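AAR187Cp (Eremothecium gossypii, PDB 3ZIL) probably regulates the establishment of sister-chromatid cohesion by acting on cohesin, as the Wpl1 member of the Wapl family. Local coordinates at residues E22-I27 / L44-D49; F26-N31 / R66-W71; A306-V311 / L325-Y330. All blocks are in the same frame, centred on the assembly; numbering follows the deposited sequence.

Contact 1 of 3, residues E22-I27 / L44-D49; sequences EDLDFI and LRLCLD
Ile27 and Arg45 make the main meeting between residues 22-27 and 44-49. The CD1 methyl of Ile27 lies against the aliphatic part of the arginine, 3.7 Å from Arg45 CD. It also reaches Arg45 CG, at 3.8 Å. The two side chains cross obliquely. Arg45 CG is anti to the backbone N (chi1 167°), and the chain beyond it is extended as far as NE. This extended chain brings Arg45 NH1 to 3.7 Å from Phe26 CE1. The Phe26 and Arg45 side chains cross at about a right angle, with ring and guanidinium planes 58° apart. Phe26 and Arg45 are exposed, so this is the solvent side of the contact. The buried side is purely apolar. There Leu24 CD2 faces Leu46 CD1 at 4.2 Å, and Ile27 CG1 comes to 4.4 Å from Leu46 CB. No hydrogen bond joins the two segments. They belong to helices 20-27 and 36-52, at the amino-terminal end of the all-helical Wap1 domain. The segments run roughly antiparallel, at 150°, with axes 11.2 Å apart. The nearest CA atoms are those of Ile27 and Leu46, 7.0 Å apart. Helix 54-72 packs against both helices from the buried side: Leu24 rests on Arg64 and Val68, and Leu46 on Cys72. Asp25 OD1 forms a salt bridge to Arg64 NH2, a second tie between helix 20-27 and helix 54-72. Behind helix 36-52, Cys47 packs on Leu86, Phe89 and Ile90 of helix 81-93, while Leu48 meets Leu138 of helix 129-141.

Contact 2 of 3, residues F26-N31 / R66-W71; sequences FILSDN and REVWEW
Trp71 reaches from helix 54-72 into the turn that follows helix 20-27, and Leu28, Ser29 and Asn31 surround its indole. Its CG, anti to the backbone N (chi1 -176°), starts the indole toward the turn. At the base, Trp71 CB meets Leu28 CD2 at 3.8 Å. The same methyl continues over the ring to Trp71 CE3, 3.6 Å away. Leu28 CA sits over the five-membered ring in a CH-pi contact, 3.8 Å from its centroid. On the opposite face lies the Asn31 amide, with ND2 3.4 Å from Trp71 CD1. Trp71 NE1 donates to Ser29 O at 2.7 Å, with an N-H...O angle of 161°. The oxygen lies in the indole plane, although the donor stands above the carbonyl plane of Ser29. On the six-membered ring, Trp71 CZ2 is 3.5 Å from Ile27 O. Leu28 is the centre of an inverse gamma turn, which takes the chain out of the helix and round the indole. Its CD1 branch packs on Val68 CG2 at 3.8 Å. Asn31 ND2 also donates to Trp71 O, at 3.2 Å and a bent angle of 135°. It has a further partner in Gln74 OE1, and Trp71 O has one in Arg39 NH1. Arg39 makes a cation-pi contact with the indole as well. An alanine in place of Trp71 would probably leave Ser29 O without this donor and open a gap between Leu28 and Asn31. The indole offers an apolar face to Leu28 and a directed donor at its edge, and its hydrogen bond to Ser29 O would favour this rotation of the ring.

Contact 3 of 3, residues A306-V311 / L325-Y330; sequences AVFRSV and LFLLVY
This is a buried, largely apolar contact between two helices near the carboxy-terminal end of the Wap1 domain. Residues 306-311 lie on helix 304-313 and residues 325-330 on helix 321-336. The segment axes are 10.8 Å apart and cross at -128°, so the segments cross steeply, in a loosely antiparallel sense. Phe308 carries much of the contact. Its ring forms an offset stack with Tyr330, with centroids 4.9 Å apart and planes at 24°. The overlap is partial: Tyr330 CE2 stands over one face of the phenylalanine, 3.5 Å from Phe308 CG. In return, Phe308 CB lies over a face of the tyrosine ring, 4.0 Å from its centroid, in a CH-pi contact. Phe308 CG is anti to its backbone N (chi1 163°), which starts the ring toward Tyr330. Leu327 meets the phenylalanine differently. Its CD2 methyl comes to the edge of the ring, in the ring plane, 3.7 Å from Phe308 CD1. Beside this group, Val307 approaches the Phe326 ring obliquely. Phe326 CZ is 3.5 Å from Val307 CB, and Phe326 CE2 lies 4.1 Å from the backbone Phe308 N. Further aromatic residues extend the cluster. Phe304 stacks on Phe326, and Phe348 of helix 343-360 packs against Phe308 and Val311. Helix 272-289 takes the far side of helix 321-336, where Leu325 rests on Ile279 and Leu282. No hydrogen bond crosses between the two segments. The contact between them therefore rests on van der Waals packing and ring stacking, with no directed polar bond.

How the contacts relate
Contacts 1 and 2 are neighbours, with centres 9 Å apart. Their first segments overlap at Phe26 and Ile27, and Ile27 takes part in both. Contact 1 sets helix 20-27 against helix 36-52, and contact 2 sets the turn after it against helix 54-72. They also touch directly: Leu24 CD1 lies 3.9 Å from Val68 CG2, and Leu46 CD2 lies 4.3 Å from Trp71 CZ3. Contact 3 is remote, on the opposite side of the chain's centre. Its centre is about 65 Å from that of contact 1 and 64 Å from that of contact 2. Leu325, within its second segment, packs on an apolar side chain of a bound peptide.

Contact 1 of 3, residues E22-I27 / L44-D49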
loop_
_atom_site.group_PDB
_atom_site.type_symbol
_atom_site.label_atom_id
_atom_site.label_comp_id
_atom_site.label_asym_id
_atom_site.label_seq_id
_atom_site.Cartn_x
_atom_site.Cartn_y
_atom_site.Cartn_z
ATOM N N GLU A 22 -4.189 -42.250 9.826
ATOM C CA GLU A 22 -4.990 -42.527 11.019
ATOM C C GLU A 22 -4.938 -41.317 11.954
ATOM O O GLU A 22 -5.959 -40.917 12.519
ATOM C CB GLU A 22 -4.544 -43.842 11.681
ATOM C CG GLU A 22 -4.608 -43.876 13.206
ATOM C CD GLU A 22 -4.039 -45.188 13.811
ATOM O OE1 GLU A 22 -2.796 -45.466 13.685
ATOM O OE2 GLU A 22 -4.846 -45.932 14.447
ATOM N N ASP A 23 -3.770 -40.706 12.071
ATOM C CA ASP A 23 -3.632 -39.445 12.802
ATOM C C ASP A 23 -4.630 -38.406 12.315
ATOM O O ASP A 23 -5.157 -37.656 13.121
ATOM C CB ASP A 23 -2.248 -38.827 12.585
ATOM C CG ASP A 23 -1.151 -39.562 13.306
ATOM O OD1 ASP A 23 -1.464 -40.512 14.109
ATOM O OD2 ASP A 23 0.014 -39.171 13.030
ATOM N N LEU A 24 -4.843 -38.340 10.996
ATOM C CA LEU A 24 -5.642 -37.274 10.398
ATOM C C LEU A 24 -7.104 -37.513 10.552
ATOM O O LEU A 24 -7.861 -36.565 10.804
ATOM C CB LEU A 24 -5.322 -37.101 8.934
ATOM C CG LEU A 24 -4.100 -36.242 8.680
ATOM C CD1 LEU A 24 -4.172 -35.812 7.212
ATOM C CD2 LEU A 24 -4.004 -35.009 9.574
ATOM N N ASP A 25 -7.505 -38.784 10.434
ATOM C CA ASP A 25 -8.883 -39.182 10.770
ATOM C C ASP A 25 -9.202 -38.757 12.187
ATOM O O ASP A 25 -10.292 -38.359 12.487
ATOM C CB ASP A 25 -9.083 -40.699 10.686
ATOM C CG ASP A 25 -8.901 -41.229 9.288
ATOM O OD1 ASP A 25 -8.937 -40.435 8.331
ATOM O OD2 ASP A 25 -8.683 -42.437 9.139
ATOM N N PHE A 26 -8.234 -38.893 13.069
ATOM C CA PHE A 26 -8.501 -38.539 14.414
ATOM C C PHE A 26 -8.637 -37.018 14.574
ATOM O O PHE A 26 -9.611 -36.520 15.142
ATOM C CB PHE A 26 -7.415 -39.107 15.342
ATOM C CG PHE A 26 -7.542 -38.615 16.749
ATOM C CD1 PHE A 26 -6.941 -37.406 17.130
ATOM C CD2 PHE A 26 -8.317 -39.323 17.685
ATOM C CE1 PHE A 26 -7.063 -36.939 18.426
ATOM C CE2 PHE A 26 -8.461 -38.848 18.984
ATOM C CZ PHE A 26 -7.835 -37.657 19.351
ATOM N N ILE A 27 -7.638 -36.280 14.105
ATOM C CA ILE A 27 -7.536 -34.848 14.397
ATOM C C ILE A 27 -8.629 -34.086 13.628
ATOM O O ILE A 27 -9.124 -33.037 14.087
ATOM C CB ILE A 27 -6.138 -34.283 14.014
ATOM C CG1 ILE A 27 -5.716 -33.231 15.020
ATOM C CG2 ILE A 27 -6.134 -33.716 12.615
ATOM C CD1 ILE A 27 -5.427 -33.846 16.376
ATOM N N LEU A 44 -4.720 -26.729 16.935
ATOM C CA LEU A 44 -3.402 -26.446 17.523
ATOM C C LEU A 44 -2.408 -27.585 17.385
ATOM O O LEU A 44 -1.224 -27.428 16.959
ATOM C CB LEU A 44 -3.540 -25.998 18.993
ATOM C CG LEU A 44 -2.238 -25.789 19.819
ATOM C CD1 LEU A 44 -1.436 -24.690 19.072
ATOM C CD2 LEU A 44 -2.494 -25.382 21.269
ATOM N N ARG A 45 -2.884 -28.767 17.720
ATOM C CA ARG A 45 -2.102 -29.931 17.671
ATOM C C ARG A 45 -1.720 -30.247 16.217
ATOM O O ARG A 45 -0.592 -30.680 15.940
ATOM C CB ARG A 45 -2.902 -31.028 18.360
ATOM C CG ARG A 45 -2.358 -32.434 18.141
ATOM C CD ARG A 45 -3.076 -33.373 19.156
ATOM N NE ARG A 45 -2.430 -34.659 19.105
ATOM C CZ ARG A 45 -2.900 -35.788 19.613
ATOM N NH1 ARG A 45 -4.071 -35.820 20.242
ATOM N NH2 ARG A 45 -2.181 -36.913 19.447
ATOM N N LEU A 46 -2.620 -29.971 15.265
ATOM C CA LEU A 46 -2.301 -30.165 13.843
ATOM C C LEU A 46 -1.177 -29.235 13.325
ATOM O O LEU A 46 -0.236 -29.696 12.597
ATOM C CB LEU A 46 -3.560 -29.969 13.015
ATOM C CG LEU A 46 -3.429 -29.867 11.493
ATOM C CD1 LEU A 46 -2.877 -31.184 10.968
ATOM C CD2 LEU A 46 -4.735 -29.383 10.790
ATOM N N CYS A 47 -1.298 -27.953 13.691
ATOM C CA CYS A 47 -0.362 -26.898 13.256
ATOM C C CYS A 47 0.993 -27.289 13.816
ATOM O O CYS A 47 2.019 -27.232 13.129
ATOM C CB CYS A 47 -0.791 -25.517 13.769
ATOM S SG CYS A 47 -2.327 -24.974 12.934
ATOM N N LEU A 48 0.990 -27.713 15.070
ATOM C CA LEU A 48 2.284 -27.992 15.746
ATOM C C LEU A 48 3.010 -29.240 15.138
ATOM O O LEU A 48 4.205 -29.197 14.861
ATOM C CB LEU A 48 2.108 -28.033 17.248
ATOM C CG LEU A 48 3.401 -27.950 18.095
ATOM C CD1 LEU A 48 4.245 -26.682 17.908
ATOM C CD2 LEU A 48 2.981 -28.039 19.542
ATOM N N ASP A 49 2.260 -30.295 14.824
ATOM C CA ASP A 49 2.764 -31.426 14.027
ATOM C C ASP A 49 3.325 -30.994 12.656
ATOM O O ASP A 49 4.419 -31.429 12.225
ATOM C CB ASP A 49 1.646 -32.458 13.865
ATOM C CG ASP A 49 1.257 -33.107 15.199
ATOM O OD1 ASP A 49 1.955 -32.903 16.202
ATOM O OD2 ASP A 49 0.252 -33.812 15.275
#

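Contact 2 of 3, residues F26-N31 / R66-W71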
loop_
_atom_site.group_PDB
_atom_site.type_symbol
_atom_site.label_atom_id
_atom_site.label_comp_id
_atom_site.label_asym_id
_atom_site.label_seq_id
_atom_site.Cartn_x
_atom_site.Cartn_y
_atom_site.Cartn_z
ATOM N N PHE A 26 -8.234 -38.893 13.069
ATOM C CA PHE A 26 -8.501 -38.539 14.414
ATOM C C PHE A 26 -8.637 -37.018 14.574
ATOM O O PHE A 26 -9.611 -36.520 15.142
ATOM C CB PHE A 26 -7.415 -39.107 15.342
ATOM C CG PHE A 26 -7.542 -38.615 16.749
ATOM C CD1 PHE A 26 -6.941 -37.406 17.130
ATOM C CD2 PHE A 26 -8.317 -39.323 17.685
ATOM C CE1 PHE A 26 -7.063 -36.939 18.426
ATOM C CE2 PHE A 26 -8.461 -38.848 18.984
ATOM C CZ PHE A 26 -7.835 -37.657 19.351
ATOM N N ILE A 27 -7.638 -36.280 14.105
ATOM C CA ILE A 27 -7.536 -34.848 14.397
ATOM C C ILE A 27 -8.629 -34.086 13.628
ATOM O O ILE A 27 -9.124 -33.037 14.087
ATOM C CB ILE A 27 -6.138 -34.283 14.014
ATOM C CG1 ILE A 27 -5.716 -33.231 15.020
ATOM C CG2 ILE A 27 -6.134 -33.716 12.615
ATOM C CD1 ILE A 27 -5.427 -33.846 16.376
ATOM N N LEU A 28 -9.040 -34.628 12.499
ATOM C CA LEU A 28 -10.066 -33.924 11.711
ATOM C C LEU A 28 -11.462 -34.312 12.196
ATOM O O LEU A 28 -12.310 -34.823 11.430
ATOM C CB LEU A 28 -9.891 -34.124 10.190
ATOM C CG LEU A 28 -8.512 -33.743 9.582
ATOM C CD1 LEU A 28 -8.402 -34.264 8.145
ATOM C CD2 LEU A 28 -8.167 -32.230 9.668
ATOM N N SER A 29 -11.743 -33.994 13.460
ATOM C CA SER A 29 -13.029 -34.403 14.089
ATOM C C SER A 29 -14.171 -33.523 13.538
ATOM O O SER A 29 -14.018 -32.321 13.431
ATOM C CB SER A 29 -12.938 -34.223 15.614
ATOM O OG SER A 29 -12.442 -32.916 15.888
ATOM N N ASP A 30 -15.287 -34.129 13.189
ATOM C CA ASP A 30 -16.565 -33.430 12.808
ATOM C C ASP A 30 -16.885 -32.152 13.602
ATOM O O ASP A 30 -17.304 -32.236 14.777
ATOM C CB ASP A 30 -17.735 -34.451 12.967
ATOM C CG ASP A 30 -19.008 -34.009 12.237
ATOM O OD1 ASP A 30 -19.267 -32.774 12.099
ATOM O OD2 ASP A 30 -19.755 -34.915 11.837
ATOM N N ASN A 31 -16.685 -30.974 12.978
ATOM C CA ASN A 31 -16.845 -29.677 13.644
ATOM C C ASN A 31 -18.278 -29.453 14.124
ATOM O O ASN A 31 -18.480 -28.687 15.031
ATOM C CB ASN A 31 -16.405 -28.493 12.720
ATOM C CG ASN A 31 -14.882 -28.501 12.416
ATOM O OD1 ASN A 31 -14.080 -28.635 13.331
ATOM N ND2 ASN A 31 -14.493 -28.365 11.135
ATOM N N ARG A 66 -7.672 -31.264 0.157
ATOM C CA ARG A 66 -9.028 -30.722 0.243
ATOM C C ARG A 66 -9.731 -31.031 1.560
ATOM O O ARG A 66 -10.417 -30.173 2.079
ATOM C CB ARG A 66 -9.940 -31.209 -0.883
ATOM C CG ARG A 66 -11.406 -30.974 -0.443
ATOM C CD ARG A 66 -12.443 -31.810 -1.127
ATOM N NE ARG A 66 -12.227 -33.257 -1.059
ATOM C CZ ARG A 66 -12.738 -33.995 -0.081
ATOM N NH1 ARG A 66 -13.418 -33.410 0.907
ATOM N NH2 ARG A 66 -12.555 -35.296 -0.077
ATOM N N GLU A 67 -9.559 -32.220 2.135
ATOM C CA GLU A 67 -10.297 -32.512 3.369
ATOM C C GLU A 67 -9.681 -31.680 4.542
ATOM O O GLU A 67 -10.433 -31.154 5.411
ATOM C CB GLU A 67 -10.211 -34.019 3.723
ATOM C CG GLU A 67 -11.068 -34.424 4.903
ATOM C CD GLU A 67 -10.763 -35.815 5.449
ATOM O OE1 GLU A 67 -10.083 -36.598 4.752
ATOM O OE2 GLU A 67 -11.195 -36.122 6.589
ATOM N N VAL A 68 -8.331 -31.598 4.594
ATOM C CA VAL A 68 -7.700 -30.820 5.685
ATOM C C VAL A 68 -8.153 -29.317 5.581
ATOM O O VAL A 68 -8.480 -28.677 6.570
ATOM C CB VAL A 68 -6.127 -31.010 5.688
ATOM C CG1 VAL A 68 -5.372 -30.003 6.582
ATOM C CG2 VAL A 68 -5.816 -32.397 6.149
ATOM N N TRP A 69 -8.197 -28.785 4.356
ATOM C CA TRP A 69 -8.523 -27.375 4.134
ATOM C C TRP A 69 -9.952 -27.123 4.518
ATOM O O TRP A 69 -10.226 -26.146 5.179
ATOM C CB TRP A 69 -8.324 -26.998 2.664
ATOM C CG TRP A 69 -8.398 -25.495 2.351
ATOM C CD1 TRP A 69 -9.529 -24.727 1.994
ATOM C CD2 TRP A 69 -7.274 -24.539 2.388
ATOM N NE1 TRP A 69 -9.196 -23.396 1.813
ATOM C CE2 TRP A 69 -7.826 -23.229 1.985
ATOM C CE3 TRP A 69 -5.895 -24.656 2.636
ATOM C CZ2 TRP A 69 -7.022 -22.115 1.865
ATOM C CZ3 TRP A 69 -5.082 -23.522 2.492
ATOM C CH2 TRP A 69 -5.634 -22.282 2.125
ATOM N N GLU A 70 -10.877 -27.980 4.064
ATOM C CA GLU A 70 -12.308 -27.731 4.364
ATOM C C GLU A 70 -12.560 -27.868 5.865
ATOM O O GLU A 70 -13.407 -27.157 6.425
ATOM C CB GLU A 70 -13.238 -28.651 3.560
ATOM C CG GLU A 70 -13.258 -28.299 2.078
ATOM C CD GLU A 70 -14.250 -29.127 1.233
ATOM O OE1 GLU A 70 -14.852 -30.108 1.724
ATOM O OE2 GLU A 70 -14.422 -28.782 0.045
ATOM N N TRP A 71 -11.817 -28.766 6.501
ATOM C CA TRP A 71 -11.873 -28.898 7.951
ATOM C C TRP A 71 -11.357 -27.649 8.636
ATOM O O TRP A 71 -12.089 -27.074 9.471
ATOM C CB TRP A 71 -11.151 -30.182 8.468
ATOM C CG TRP A 71 -11.318 -30.332 9.959
ATOM C CD1 TRP A 71 -12.359 -30.947 10.626
ATOM C CD2 TRP A 71 -10.465 -29.769 11.011
ATOM N NE1 TRP A 71 -12.178 -30.881 12.005
ATOM C CE2 TRP A 71 -11.048 -30.200 12.292
ATOM C CE3 TRP A 71 -9.240 -29.061 11.016
ATOM C CZ2 TRP A 71 -10.489 -29.846 13.512
ATOM C CZ3 TRP A 71 -8.686 -28.716 12.248
ATOM C CH2 TRP A 71 -9.294 -29.094 13.473
#

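Contact 3 of 3, residues A306-V311 / L325-Y330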
loop_
_atom_site.group_PDB
_atom_site.type_symbol
_atom_site.label_atom_id
_atom_site.label_comp_id
_atom_site.label_asym_id
_atom_site.label_seq_id
_atom_site.Cartn_x
_atom_site.Cartn_y
_atom_site.Cartn_z
ATOM N N ALA A 306 13.528 29.693 -5.900
ATOM C CA ALA A 306 14.974 29.688 -5.623
ATOM C C ALA A 306 15.680 28.668 -6.477
ATOM O O ALA A 306 16.629 28.967 -7.205
ATOM C CB ALA A 306 15.258 29.396 -4.139
ATOM N N VAL A 307 15.207 27.451 -6.400
ATOM C CA VAL A 307 15.838 26.333 -7.104
ATOM C C VAL A 307 15.809 26.505 -8.629
ATOM O O VAL A 307 16.795 26.277 -9.309
ATOM C CB VAL A 307 15.150 25.001 -6.698
ATOM C CG1 VAL A 307 16.112 23.834 -6.906
ATOM C CG2 VAL A 307 14.621 25.092 -5.242
ATOM N N PHE A 308 14.676 26.921 -9.172
ATOM C CA PHE A 308 14.581 27.122 -10.600
ATOM C C PHE A 308 15.620 28.180 -11.027
ATOM O O PHE A 308 16.208 28.056 -12.072
ATOM C CB PHE A 308 13.188 27.608 -10.963
ATOM C CG PHE A 308 13.095 28.206 -12.310
ATOM C CD1 PHE A 308 12.932 27.392 -13.421
ATOM C CD2 PHE A 308 13.157 29.606 -12.483
ATOM C CE1 PHE A 308 12.828 27.946 -14.695
ATOM C CE2 PHE A 308 13.059 30.157 -13.744
ATOM C CZ PHE A 308 12.883 29.317 -14.861
ATOM N N ARG A 309 15.802 29.224 -10.227
ATOM C CA ARG A 309 16.820 30.273 -10.515
ATOM C C ARG A 309 18.235 29.681 -10.628
ATOM O O ARG A 309 18.945 29.925 -11.616
ATOM C CB ARG A 309 16.790 31.362 -9.455
ATOM C CG ARG A 309 15.665 32.366 -9.627
ATOM C CD ARG A 309 15.784 33.477 -8.578
ATOM N NE ARG A 309 15.088 33.182 -7.318
ATOM C CZ ARG A 309 13.772 33.352 -7.122
ATOM N NH1 ARG A 309 13.002 33.797 -8.113
ATOM N NH2 ARG A 309 13.219 33.057 -5.949
ATOM N N SER A 310 18.612 28.877 -9.632
ATOM C CA SER A 310 19.855 28.098 -9.641
ATOM C C SER A 310 20.089 27.392 -10.945
ATOM O O SER A 310 21.161 27.484 -11.544
ATOM C CB SER A 310 19.792 27.020 -8.569
ATOM O OG SER A 310 20.706 27.278 -7.534
ATOM N N VAL A 311 19.077 26.643 -11.359
ATOM C CA VAL A 311 19.145 25.809 -12.550
ATOM C C VAL A 311 19.252 26.663 -13.835
ATOM O O VAL A 311 19.958 26.314 -14.800
ATOM C CB VAL A 311 17.875 24.913 -12.603
ATOM C CG1 VAL A 311 17.709 24.262 -13.958
ATOM C CG2 VAL A 311 17.883 23.886 -11.465
ATOM N N LEU A 325 10.718 16.973 -13.918
ATOM C CA LEU A 325 9.504 16.894 -13.147
ATOM C C LEU A 325 9.446 18.130 -12.213
ATOM O O LEU A 325 8.404 18.774 -12.045
ATOM C CB LEU A 325 9.605 15.547 -12.359
ATOM C CG LEU A 325 8.336 15.065 -11.644
ATOM C CD1 LEU A 325 7.075 15.248 -12.509
ATOM C CD2 LEU A 325 8.541 13.623 -11.138
ATOM N N PHE A 326 10.579 18.493 -11.619
ATOM C CA PHE A 326 10.576 19.648 -10.737
ATOM C C PHE A 326 10.118 20.892 -11.482
ATOM O O PHE A 326 9.389 21.719 -10.940
ATOM C CB PHE A 326 11.974 19.864 -10.129
ATOM C CG PHE A 326 12.070 21.084 -9.270
ATOM C CD1 PHE A 326 11.786 21.014 -7.942
ATOM C CD2 PHE A 326 12.413 22.315 -9.815
ATOM C CE1 PHE A 326 11.839 22.147 -7.137
ATOM C CE2 PHE A 326 12.423 23.462 -9.037
ATOM C CZ PHE A 326 12.161 23.376 -7.687
ATOM N N LEU A 327 10.598 21.048 -12.722
ATOM C CA LEU A 327 10.313 22.260 -13.500
ATOM C C LEU A 327 8.832 22.315 -13.897
ATOM O O LEU A 327 8.233 23.378 -13.962
ATOM C CB LEU A 327 11.157 22.247 -14.773
ATOM C CG LEU A 327 12.658 22.470 -14.555
ATOM C CD1 LEU A 327 13.459 22.446 -15.872
ATOM C CD2 LEU A 327 12.951 23.752 -13.817
ATOM N N LEU A 328 8.278 21.151 -14.246
ATOM C CA LEU A 328 6.866 21.065 -14.558
ATOM C C LEU A 328 6.048 21.483 -13.326
ATOM O O LEU A 328 5.084 22.257 -13.456
ATOM C CB LEU A 328 6.501 19.637 -15.031
ATOM C CG LEU A 328 5.022 19.312 -15.227
ATOM C CD1 LEU A 328 4.345 20.289 -16.155
ATOM C CD2 LEU A 328 4.858 17.877 -15.734
ATOM N N VAL A 329 6.405 20.952 -12.158
ATOM C CA VAL A 329 5.610 21.235 -10.978
ATOM C C VAL A 329 5.764 22.752 -10.686
ATOM O O VAL A 329 4.772 23.449 -10.437
ATOM C CB VAL A 329 6.017 20.363 -9.763
ATOM C CG1 VAL A 329 5.500 20.982 -8.457
ATOM C CG2 VAL A 329 5.577 18.881 -9.951
ATOM N N TYR A 330 6.997 23.249 -10.784
ATOM C CA TYR A 330 7.272 24.689 -10.682
ATOM C C TYR A 330 6.424 25.590 -11.649
ATOM O O TYR A 330 5.864 26.588 -11.236
ATOM C CB TYR A 330 8.767 24.975 -10.867
ATOM C CG TYR A 330 9.009 26.465 -10.767
ATOM C CD1 TYR A 330 8.738 27.166 -9.577
ATOM C CD2 TYR A 330 9.451 27.186 -11.871
ATOM C CE1 TYR A 330 8.913 28.538 -9.512
ATOM C CE2 TYR A 330 9.637 28.552 -11.804
ATOM C CZ TYR A 330 9.360 29.212 -10.628
ATOM O OH TYR A 330 9.555 30.569 -10.588
#